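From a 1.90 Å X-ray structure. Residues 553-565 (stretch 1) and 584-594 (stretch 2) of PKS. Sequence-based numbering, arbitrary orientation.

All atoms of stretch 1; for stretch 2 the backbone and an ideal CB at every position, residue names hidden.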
ATOM      1  N   GLY A 553     -57.929  29.951   8.992  1.00 74.74           N
ATOM      2  CA  GLY A 553     -58.365  29.054  10.038  1.00 73.37           C
ATOM      3  C   GLY A 553     -58.044  29.727  11.342  1.00 73.30           C
ATOM      4  O   GLY A 553     -57.210  30.627  11.382  1.00 73.82           O
ATOM      5  N   GLY A 554     -58.717  29.312  12.404  1.00 74.42           N
ATOM      6  CA  GLY A 554     -58.475  29.892  13.705  1.00 73.17           C
ATOM      7  C   GLY A 554     -57.060  29.616  14.171  1.00 64.23           C
ATOM      8  O   GLY A 554     -56.358  28.739  13.638  1.00 50.16           O
ATOM      9  N   GLY A 555     -56.638  30.378  15.173  1.00 67.91           N
ATOM     10  CA  GLY A 555     -55.379  30.121  15.839  1.00 64.58           C
ATOM     11  C   GLY A 555     -55.396  28.752  16.490  1.00 56.88           C
ATOM     12  O   GLY A 555     -56.434  28.095  16.586  1.00 55.99           O
ATOM     13  N   THR A 556     -54.230  28.320  16.943  1.00 46.25           N
ATOM     14  CA  THR A 556     -54.080  27.019  17.567  1.00 42.39           C
ATOM     15  C   THR A 556     -53.187  27.176  18.797  1.00 36.64           C
ATOM     16  O   THR A 556     -52.013  26.803  18.750  1.00 31.62           O
ATOM     17  CB  THR A 556     -53.470  26.029  16.582  1.00 46.17           C
ATOM     18  OG1 THR A 556     -52.181  26.520  16.154  1.00 37.18           O
ATOM     19  CG2 THR A 556     -54.404  25.857  15.368  1.00 42.86           C
ATOM     20  N   PRO A 557     -53.734  27.745  19.890  1.00 35.81           N
ATOM     21  CA  PRO A 557     -52.885  28.215  20.993  1.00 34.84           C
ATOM     22  C   PRO A 557     -52.105  27.099  21.685  1.00 33.37           C
ATOM     23  O   PRO A 557     -50.942  27.298  22.010  1.00 30.75           O
ATOM     24  CB  PRO A 557     -53.881  28.858  21.965  1.00 35.09           C
ATOM     25  CG  PRO A 557     -55.140  29.070  21.176  1.00 34.23           C
ATOM     26  CD  PRO A 557     -55.164  28.001  20.151  1.00 35.98           C
ATOM     27  N   GLU A 558     -52.731  25.949  21.905  1.00 29.82           N
ATOM     28  CA  GLU A 558     -52.033  24.822  22.509  1.00 31.87           C
ATOM     29  C   GLU A 558     -50.889  24.352  21.613  1.00 28.26           C
ATOM     30  O   GLU A 558     -49.780  24.071  22.088  1.00 26.13           O
ATOM     31  CB  GLU A 558     -53.005  23.670  22.773  1.00 40.31           C
ATOM     32  CG  GLU A 558     -52.382  22.493  23.511  1.00 56.04           C
ATOM     33  CD  GLU A 558     -53.270  21.262  23.509  1.00 68.88           C
ATOM     34  OE1 GLU A 558     -52.728  20.142  23.394  1.00 63.93           O
ATOM     35  OE2 GLU A 558     -54.505  21.414  23.629  1.00 82.68           O
ATOM     36  N   HIS A 559     -51.157  24.270  20.314  1.00 24.40           N
ATOM     37  CA  HIS A 559     -50.146  23.851  19.359  1.00 24.42           C
ATOM     38  C   HIS A 559     -49.008  24.867  19.285  1.00 24.31           C
ATOM     39  O   HIS A 559     -47.835  24.495  19.250  1.00 23.01           O
ATOM     40  CB  HIS A 559     -50.746  23.666  17.963  1.00 24.17           C
ATOM     41  CG  HIS A 559     -49.711  23.477  16.897  1.00 22.56           C
ATOM     42  ND1 HIS A 559     -48.867  22.390  16.861  1.00 23.43           N
ATOM     43  CD2 HIS A 559     -49.375  24.252  15.841  1.00 22.11           C
ATOM     44  CE1 HIS A 559     -48.055  22.499  15.821  1.00 21.89           C
ATOM     45  NE2 HIS A 559     -48.342  23.620  15.188  1.00 21.38           N
ATOM     46  N   ALA A 560     -49.373  26.149  19.247  1.00 25.61           N
ATOM     47  CA  ALA A 560     -48.389  27.222  19.156  1.00 24.44           C
ATOM     48  C   ALA A 560     -47.478  27.205  20.370  1.00 22.96           C
ATOM     49  O   ALA A 560     -46.265  27.274  20.233  1.00 22.34           O
ATOM     50  CB  ALA A 560     -49.085  28.570  19.029  1.00 27.71           C
ATOM     51  N   ALA A 561     -48.068  27.094  21.557  1.00 27.46           N
ATOM     52  CA  ALA A 561     -47.305  27.098  22.805  1.00 30.64           C
ATOM     53  C   ALA A 561     -46.358  25.901  22.907  1.00 30.39           C
ATOM     54  O   ALA A 561     -45.228  26.030  23.397  1.00 29.26           O
ATOM     55  CB  ALA A 561     -48.255  27.127  23.994  1.00 33.03           C
ATOM     56  N   ALA A 562     -46.802  24.746  22.424  1.00 30.52           N
ATOM     57  CA  ALA A 562     -45.969  23.540  22.423  1.00 29.86           C
ATOM     58  C   ALA A 562     -44.736  23.676  21.525  1.00 27.42           C
ATOM     59  O   ALA A 562     -43.607  23.358  21.932  1.00 24.48           O
ATOM     60  CB  ALA A 562     -46.799  22.335  21.992  1.00 31.76           C
ATOM     61  N   LEU A 563     -44.937  24.116  20.290  1.00 22.48           N
ATOM     62  CA  LEU A 563     -43.811  24.326  19.394  1.00 21.02           C
ATOM     63  C   LEU A 563     -42.852  25.381  19.952  1.00 21.54           C
ATOM     64  O   LEU A 563     -41.632  25.254  19.819  1.00 22.57           O
ATOM     65  CB  LEU A 563     -44.277  24.755  18.001  1.00 23.85           C
ATOM     66  CG  LEU A 563     -44.812  23.666  17.066  1.00 26.96           C
ATOM     67  CD1 LEU A 563     -45.160  24.273  15.719  1.00 27.43           C
ATOM     68  CD2 LEU A 563     -43.835  22.511  16.897  1.00 24.04           C
ATOM     69  N   TYR A 564     -43.415  26.422  20.556  1.00 23.83           N
ATOM     70  CA  TYR A 564     -42.621  27.509  21.097  1.00 26.53           C
ATOM     71  C   TYR A 564     -41.717  26.988  22.198  1.00 31.24           C
ATOM     72  O   TYR A 564     -40.541  27.332  22.258  1.00 31.87           O
ATOM     73  CB  TYR A 564     -43.519  28.622  21.645  1.00 23.92           C
ATOM     74  CG  TYR A 564     -42.801  29.942  21.845  1.00 29.49           C
ATOM     75  CD1 TYR A 564     -42.608  30.818  20.780  1.00 31.16           C
ATOM     76  CD2 TYR A 564     -42.317  30.317  23.091  1.00 34.42           C
ATOM     77  CE1 TYR A 564     -41.968  32.032  20.950  1.00 34.31           C
ATOM     78  CE2 TYR A 564     -41.664  31.534  23.268  1.00 35.41           C
ATOM     79  CZ  TYR A 564     -41.494  32.384  22.192  1.00 37.12           C
ATOM     80  OH  TYR A 564     -40.845  33.590  22.354  1.00 38.85           O
ATOM     81  N   GLU A 565     -42.278  26.152  23.064  1.00 30.02           N
ATOM     82  CA  GLU A 565     -41.526  25.566  24.162  1.00 33.43           C
ATOM     83  C   GLU A 565     -40.524  24.526  23.685  1.00 38.71           C
ATOM     84  O   GLU A 565     -39.403  24.467  24.194  1.00 43.15           O
ATOM     85  CB  GLU A 565     -42.493  24.935  25.173  1.00 40.83           C
ATOM     86  CG  GLU A 565     -41.836  24.390  26.432  1.00 56.61           C
ATOM     87  CD  GLU A 565     -42.816  23.624  27.304  1.00 66.69           C
ATOM     88  OE1 GLU A 565     -43.642  24.273  27.980  1.00 70.46           O
ATOM     89  OE2 GLU A 565     -42.768  22.373  27.303  1.00 67.75           O
ATOM     90  N   UNK A 584     -46.777  41.396  21.018  1.00 38.37           N
ATOM     91  CA  UNK A 584     -45.931  40.527  21.846  1.00 40.34           C
ATOM     92  C   UNK A 584     -46.137  39.042  21.537  1.00 38.17           C
ATOM     93  O   UNK A 584     -47.265  38.626  21.261  1.00 35.21           O
ATOM     94  CB  UNK A 584     -46.214  40.785  23.327  1.00 40.34           C
ATOM     95  N   UNK A 585     -45.058  38.265  21.577  1.00 35.24           N
ATOM     96  CA  UNK A 585     -45.124  36.836  21.284  1.00 31.64           C
ATOM     97  C   UNK A 585     -46.126  36.122  22.186  1.00 33.09           C
ATOM     98  O   UNK A 585     -46.907  35.294  21.719  1.00 31.69           O
ATOM     99  CB  UNK A 585     -43.740  36.202  21.438  1.00 31.64           C
ATOM    100  N   UNK A 586     -46.105  36.447  23.474  1.00 39.13           N
ATOM    101  CA  UNK A 586     -47.019  35.832  24.437  1.00 39.78           C
ATOM    102  C   UNK A 586     -48.479  36.057  24.052  1.00 36.56           C
ATOM    103  O   UNK A 586     -49.328  35.196  24.277  1.00 37.10           O
ATOM    104  CB  UNK A 586     -46.760  36.387  25.839  1.00 39.78           C
ATOM    105  N   UNK A 587     -48.763  37.220  23.474  1.00 35.48           N
ATOM    106  CA  UNK A 587     -50.110  37.536  23.013  1.00 38.36           C
ATOM    107  C   UNK A 587     -50.498  36.657  21.832  1.00 36.04           C
ATOM    108  O   UNK A 587     -51.577  36.067  21.819  1.00 32.11           O
ATOM    109  CB  UNK A 587     -50.212  39.013  22.628  1.00 38.36           C
ATOM    110  N   UNK A 588     -49.618  36.566  20.840  1.00 31.81           N
ATOM    111  CA  UNK A 588     -49.903  35.754  19.656  1.00 32.35           C
ATOM    112  C   UNK A 588     -50.034  34.258  19.987  1.00 32.55           C
ATOM    113  O   UNK A 588     -50.880  33.569  19.418  1.00 37.42           O
ATOM    114  CB  UNK A 588     -48.801  35.957  18.614  1.00 32.35           C
ATOM    115  N   UNK A 589     -49.206  33.759  20.903  1.00 28.42           N
ATOM    116  CA  UNK A 589     -49.234  32.344  21.280  1.00 27.69           C
ATOM    117  C   UNK A 589     -50.550  31.954  21.941  1.00 29.29           C
ATOM    118  O   UNK A 589     -50.932  30.786  21.937  1.00 30.23           O
ATOM    119  CB  UNK A 589     -48.071  32.027  22.222  1.00 27.69           C
ATOM    120  N   UNK A 590     -51.209  32.939  22.542  1.00 30.34           N
ATOM    121  CA  UNK A 590     -52.488  32.745  23.209  1.00 36.48           C
ATOM    122  C   UNK A 590     -53.635  32.982  22.251  1.00 35.30           C
ATOM    123  O   UNK A 590     -54.782  32.645  22.550  1.00 36.56           O
ATOM    124  CB  UNK A 590     -52.611  33.672  24.420  1.00 36.48           C
ATOM    125  N   UNK A 591     -53.322  33.573  21.103  1.00 32.59           N
ATOM    126  CA  UNK A 591     -54.352  34.110  20.228  1.00 30.85           C
ATOM    127  C   UNK A 591     -55.086  33.087  19.381  1.00 30.88           C
ATOM    128  O   UNK A 591     -54.566  32.010  19.068  1.00 30.39           O
ATOM    129  CB  UNK A 591     -53.723  35.152  19.301  1.00 30.85           C
ATOM    130  N   UNK A 592     -56.310  33.447  19.006  1.00 33.84           N
ATOM    131  CA  UNK A 592     -57.137  32.635  18.120  1.00 36.43           C
ATOM    132  C   UNK A 592     -57.376  33.316  16.777  1.00 33.99           C
ATOM    133  O   UNK A 592     -57.970  32.725  15.873  1.00 33.39           O
ATOM    134  CB  UNK A 592     -58.477  32.326  18.790  1.00 36.43           C
ATOM    135  N   UNK A 593     -56.946  34.570  16.666  1.00 33.81           N
ATOM    136  CA  UNK A 593     -57.233  35.379  15.498  1.00 35.98           C
ATOM    137  C   UNK A 593     -56.343  35.044  14.317  1.00 36.61           C
ATOM    138  O   UNK A 593     -55.473  34.187  14.427  1.00 34.01           O
ATOM    139  CB  UNK A 593     -57.089  36.862  15.846  1.00 35.98           C
ATOM    140  N   UNK A 594     -56.552  35.737  13.183  1.00 38.28           N
ATOM    141  CA  UNK A 594     -55.794  35.537  11.940  1.00 38.86           C
ATOM    142  C   UNK A 594     -54.312  35.903  12.062  1.00 37.03           C
ATOM    143  O   UNK A 594     -53.479  35.324  11.363  1.00 34.55           O
ATOM    144  CB  UNK A 594     -56.424  36.364  10.818  1.00 38.86           C
TER

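Stretch 1 runs from a glycine-rich loop into a helix that begins at Pro 557, and it offers stretch 2 the Pro 557 ring, the methyl of Ala 560 and the ring of Tyr 564. The helix that begins at 585 crosses at 134° between N-to-C directions, with a closest axial approach of 8.8 Å.

Position 584 precedes that helix, and its ideal CB has nothing of stretch 1 within 5.5 Å. A phi of -61° permits proline among many others, and Pro 584 is found. At 585 the CB points toward stretch 1 and lies 4.0 Å from Tyr 564 OH, so a small residue fits without rearrangement; it is Ala 585, whose CB touches that hydroxyl oxygen at 4.0 Å.

Positions 586, 587 and 588 find no stretch 1 atom within 5.5 Å of the ideal CB. Helical angles admit many residues, and the contact selects none; they are Ala 586, Glu 587 and Leu 588.

At 589 the CB points sideways, 4.8 Å from Ala 560 CB, leaving space for a longer apolar chain, leucine or methionine among others, to reach the Ala 560 methyl and the Tyr 564 ring. Leu 589, with chi1 m and chi2 t, places CD2 3.8 Å from Ala 560 CB and CD1 over a face of Tyr 564, 3.7 Å from the ring centroid and 18° off the normal, a CH-pi contact. Its backbone also engages: O lies 3.4 Å from Pro 557 CA in a CA-H...O contact, and a water donates to both Leu 589 O (2.5 Å) and Pro 557 O (3.0 Å).

At 590 the CB points away, so a long polar chain is as acceptable as a short one; Arg 590 is poorly ordered. At 591 (phi/psi -79/155) the backbone does not demand glycine, although a CB would be crowded by the carbonyl O of 588 at 3.3 Å. Gly 591 O approaches Gly 555 CA at 3.8 Å; an ideal CB on Gly 555 would lie only 2.4 Å from that oxygen.

Position 592 accepts a hydrogen bond through its backbone: Gly 555 N to O is 2.8 Å, at 169°. Its CB points sideways, 5.2 Å from Pro 557 CG, which suits a flat ring or a long chain. His 592, chi1 m, sets one ring face against Pro 557 CG, 3.3 Å from NE2.

Positions 593 and 594 point CB away. Stretch 1 sets no limit on either side chain, and 594, at phi -65°, tolerates proline; they are Gly 593 and Pro 594.

Stretch 2 (584-594) PAAELLRGHGP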
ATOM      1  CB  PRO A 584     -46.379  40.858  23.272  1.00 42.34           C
ATOM      2  CG  PRO A 584     -46.910  42.255  23.179  1.00 43.43           C
ATOM      3  CD  PRO A 584     -47.551  42.355  21.829  1.00 40.87           C
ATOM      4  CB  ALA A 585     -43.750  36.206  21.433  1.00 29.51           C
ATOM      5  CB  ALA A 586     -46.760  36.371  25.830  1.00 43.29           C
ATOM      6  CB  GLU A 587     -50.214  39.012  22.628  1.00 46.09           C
ATOM      7  CG  GLU A 587     -50.872  39.877  23.687  1.00 61.82           C
ATOM      8  CD  GLU A 587     -50.821  41.352  23.344  1.00 67.12           C
ATOM      9  OE1 GLU A 587     -51.319  41.726  22.257  1.00 59.21           O
ATOM     10  OE2 GLU A 587     -50.274  42.129  24.158  1.00 73.06           O
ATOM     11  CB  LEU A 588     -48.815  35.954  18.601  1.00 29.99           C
ATOM     12  CG  LEU A 588     -48.830  37.271  17.831  1.00 29.55           C
ATOM     13  CD1 LEU A 588     -47.561  37.422  17.005  1.00 29.53           C
ATOM     14  CD2 LEU A 588     -50.048  37.348  16.939  1.00 30.67           C
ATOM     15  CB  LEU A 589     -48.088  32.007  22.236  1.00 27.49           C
ATOM     16  CG  LEU A 589     -46.655  31.943  21.710  1.00 32.25           C
ATOM     17  CD1 LEU A 589     -45.712  31.656  22.877  1.00 36.13           C
ATOM     18  CD2 LEU A 589     -46.484  30.892  20.609  1.00 29.81           C
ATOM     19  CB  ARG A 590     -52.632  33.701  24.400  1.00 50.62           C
ATOM     20  CG  ARG A 590     -51.876  33.269  25.653  1.00 68.92           C
ATOM     21  CD  ARG A 590     -51.895  34.332  26.765  1.00 85.18           C
ATOM     22  NE  ARG A 590     -52.009  35.707  26.263  1.00 92.46           N
ATOM     23  CZ  ARG A 590     -51.355  36.761  26.754  1.00 87.86           C
ATOM     24  NH1 ARG A 590     -50.509  36.630  27.772  1.00 87.45           N
ATOM     25  NH2 ARG A 590     -51.543  37.962  26.218  1.00 81.70           N
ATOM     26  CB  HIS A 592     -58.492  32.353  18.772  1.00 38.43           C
ATOM     27  CG  HIS A 592     -58.435  31.390  19.913  1.00 36.12           C
ATOM     28  ND1 HIS A 592     -58.482  31.793  21.230  1.00 33.79           N
ATOM     29  CD2 HIS A 592     -58.364  30.036  19.934  1.00 33.44           C
ATOM     30  CE1 HIS A 592     -58.438  30.730  22.013  1.00 33.66           C
ATOM     31  NE2 HIS A 592     -58.365  29.652  21.252  1.00 34.46           N
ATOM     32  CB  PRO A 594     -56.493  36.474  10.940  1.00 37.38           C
ATOM     33  CG  PRO A 594     -57.769  36.894  11.581  1.00 36.02           C
ATOM     34  CD  PRO A 594     -57.531  36.829  13.053  1.00 38.23           C
TER
HETATM   35  O   HOH W   1     -50.899  29.514  24.096  1.00 28.79           O
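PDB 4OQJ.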